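Side-chain contact in Glyoxalase/bleomycin resistance protein/dioxygenase (Nocardioides sp., PDB 4MYM), which is of undefined function but probably acts as a metal-dependent member of the glyoxalase/bleomycin resistance/dioxygenase superfamily: residues A78-I81 and R82-G86. Numbering follows the deposited sequence.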
ATOM      1  N   ALA A  78       8.096 -10.756  -8.901  1.00 21.22           N
ATOM      2  CA  ALA A  78       8.103  -9.893 -10.086  1.00 22.61           C
ATOM      3  C   ALA A  78       8.075 -10.673 -11.409  1.00 23.12           C
ATOM      4  O   ALA A  78       7.378 -10.283 -12.348  1.00 22.20           O
ATOM      5  CB  ALA A  78       9.323  -8.970 -10.064  1.00 22.54           C
ATOM      6  N   GLN A  79       8.861 -11.740 -11.490  1.00 24.40           N
ATOM      7  CA  GLN A  79       8.914 -12.553 -12.715  1.00 26.43           C
ATOM      8  C   GLN A  79       7.549 -13.182 -13.015  1.00 25.39           C
ATOM      9  O   GLN A  79       7.072 -13.122 -14.156  1.00 24.20           O
ATOM     10  CB  GLN A  79       9.991 -13.636 -12.605  1.00 30.27           C
ATOM     11  CG  GLN A  79      10.262 -14.388 -13.903  1.00 34.21           C
ATOM     12  CD  GLN A  79      11.534 -15.239 -13.854  1.00 38.03           C
ATOM     13  OE1 GLN A  79      12.492 -14.926 -13.137  1.00 42.60           O
ATOM     14  NE2 GLN A  79      11.549 -16.314 -14.632  1.00 39.53           N
ATOM     15  N   LEU A  80       6.920 -13.754 -11.989  1.00 24.11           N
ATOM     16  CA  LEU A  80       5.566 -14.316 -12.138  1.00 25.49           C
ATOM     17  C   LEU A  80       4.504 -13.307 -12.569  1.00 23.11           C
ATOM     18  O   LEU A  80       3.638 -13.629 -13.399  1.00 21.99           O
ATOM     19  CB  LEU A  80       5.103 -15.033 -10.863  1.00 28.37           C
ATOM     20  CG  LEU A  80       5.198 -16.565 -10.862  1.00 31.66           C
ATOM     21  CD1 LEU A  80       4.429 -17.106  -9.683  1.00 32.57           C
ATOM     22  CD2 LEU A  80       4.658 -17.206 -12.135  1.00 31.84           C
ATOM     23  N   ILE A  81       4.556 -12.098 -12.010  1.00 21.08           N
ATOM     24  CA  ILE A  81       3.661 -11.021 -12.440  1.00 20.31           C
ATOM     25  C   ILE A  81       3.828 -10.774 -13.940  1.00 21.17           C
ATOM     26  O   ILE A  81       2.843 -10.730 -14.680  1.00 20.62           O
ATOM     27  CB  ILE A  81       3.930  -9.705 -11.688  1.00 18.99           C
ATOM     28  CG1 ILE A  81       3.563  -9.854 -10.199  1.00 18.90           C
ATOM     29  CG2 ILE A  81       3.133  -8.549 -12.300  1.00 18.71           C
ATOM     30  CD1 ILE A  81       4.099  -8.730  -9.335  1.00 18.98           C
ATOM     31  N   ARG A  82       5.073 -10.620 -14.386  1.00 21.32           N
ATOM     32  CA  ARG A  82       5.343 -10.380 -15.810  1.00 22.86           C
ATOM     33  C   ARG A  82       4.778 -11.518 -16.656  1.00 23.37           C
ATOM     34  O   ARG A  82       4.047 -11.276 -17.617  1.00 23.43           O
ATOM     35  CB  ARG A  82       6.848 -10.180 -16.083  1.00 24.32           C
ATOM     36  CG  ARG A  82       7.372  -8.786 -15.729  1.00 26.45           C
ATOM     37  CD  ARG A  82       8.755  -8.468 -16.308  1.00 28.03           C
ATOM     38  NE  ARG A  82       9.764  -9.430 -15.864  1.00 30.79           N
ATOM     39  CZ  ARG A  82      10.316  -9.468 -14.643  1.00 34.16           C
ATOM     40  NH1 ARG A  82       9.965  -8.590 -13.698  1.00 32.44           N
ATOM     41  NH2 ARG A  82      11.225 -10.409 -14.353  1.00 33.12           N
ATOM     42  N   GLU A  83       5.077 -12.747 -16.260  1.00 24.37           N
ATOM     43  CA  GLU A  83       4.717 -13.918 -17.051  1.00 26.93           C
ATOM     44  C   GLU A  83       3.208 -14.175 -17.107  1.00 27.28           C
ATOM     45  O   GLU A  83       2.702 -14.637 -18.128  1.00 27.20           O
ATOM     46  CB  GLU A  83       5.434 -15.147 -16.506  1.00 29.43           C
ATOM     47  CG  GLU A  83       6.945 -15.086 -16.700  1.00 31.86           C
ATOM     48  CD  GLU A  83       7.677 -16.262 -16.084  1.00 35.71           C
ATOM     49  OE1 GLU A  83       7.177 -16.862 -15.102  1.00 38.27           O
ATOM     50  OE2 GLU A  83       8.779 -16.581 -16.577  1.00 40.56           O
ATOM     51  N   THR A  84       2.488 -13.869 -16.026  1.00 24.76           N
ATOM     52  CA  THR A  84       1.074 -14.245 -15.942  1.00 24.16           C
ATOM     53  C   THR A  84       0.139 -13.117 -16.298  1.00 22.85           C
ATOM     54  O   THR A  84      -0.999 -13.381 -16.671  1.00 23.42           O
ATOM     55  CB  THR A  84       0.677 -14.710 -14.533  1.00 23.65           C
ATOM     56  OG1 THR A  84       0.999 -13.689 -13.589  1.00 22.06           O
ATOM     57  CG2 THR A  84       1.381 -15.995 -14.161  1.00 23.55           C
ATOM     58  N   THR A  85       0.578 -11.867 -16.127  1.00 20.83           N
ATOM     59  CA  THR A  85      -0.278 -10.713 -16.383  1.00 20.09           C
ATOM     60  C   THR A  85       0.237  -9.801 -17.478  1.00 20.14           C
ATOM     61  O   THR A  85      -0.509  -8.969 -17.961  1.00 20.75           O
ATOM     62  CB  THR A  85      -0.456  -9.812 -15.130  1.00 20.19           C
ATOM     63  OG1 THR A  85       0.793  -9.198 -14.784  1.00 18.26           O
ATOM     64  CG2 THR A  85      -1.004 -10.613 -13.952  1.00 19.53           C
ATOM     65  N   GLY A  86       1.522  -9.895 -17.823  1.00 20.67           N
ATOM     66  CA  GLY A  86       2.129  -8.925 -18.732  1.00 19.48           C
ATOM     67  C   GLY A  86       2.429  -7.566 -18.105  1.00 19.10           C
ATOM     68  O   GLY A  86       2.890  -6.655 -18.783  1.00 19.34           O
TER
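Thr84 and Thr85 fold their hydroxyls back onto the carbonyls of Leu80 and Ile81, a familiar helix feature, here in the last turn of helix 78-85. In each, OG1 stands between its own backbone N and carbonyl carbon (chi1 56° in Thr84); Thr84 OG1 hydrogen-bonds to Leu80 O at 2.6 Å and Thr85 OG1 to Ile81 O, also at 2.6 Å. Both oxygens also accept the helical N-H of the same threonine, at 2.9 Å from Thr84 N to Leu80 O; hydroxyl and amide arrive from opposite faces of the carbonyl plane, so two bonds grip each acceptor. Beside the second pair, Ile81 CG2 lies 3.5 Å from Thr85 OG1.

Among the longer polar side chains, extended Gln79 offers NE2 to Glu83 OE2 in a straight but weak bond (3.4 Å, 168°), amide and carboxylate nearly perpendicular. Arg82 bends at chi3 (-58°), so that Gln79 CA lies over one guanidinium face, displaced toward its rim, 3.6 Å from Arg82 NH2, while NH1 bonds to Ala89 O.

Gly86, with positive phi, is the first residue beyond helix 78-85, which directly follows strand 72-77. Ile81, Thr84 and Thr85 pack on Trp76 of that strand, Ile81 also reaches Val37 of strand 33-38, and in the second subunit Phe148 packs on Ile81, Trp134 on Thr84 and Tyr140 on Thr85.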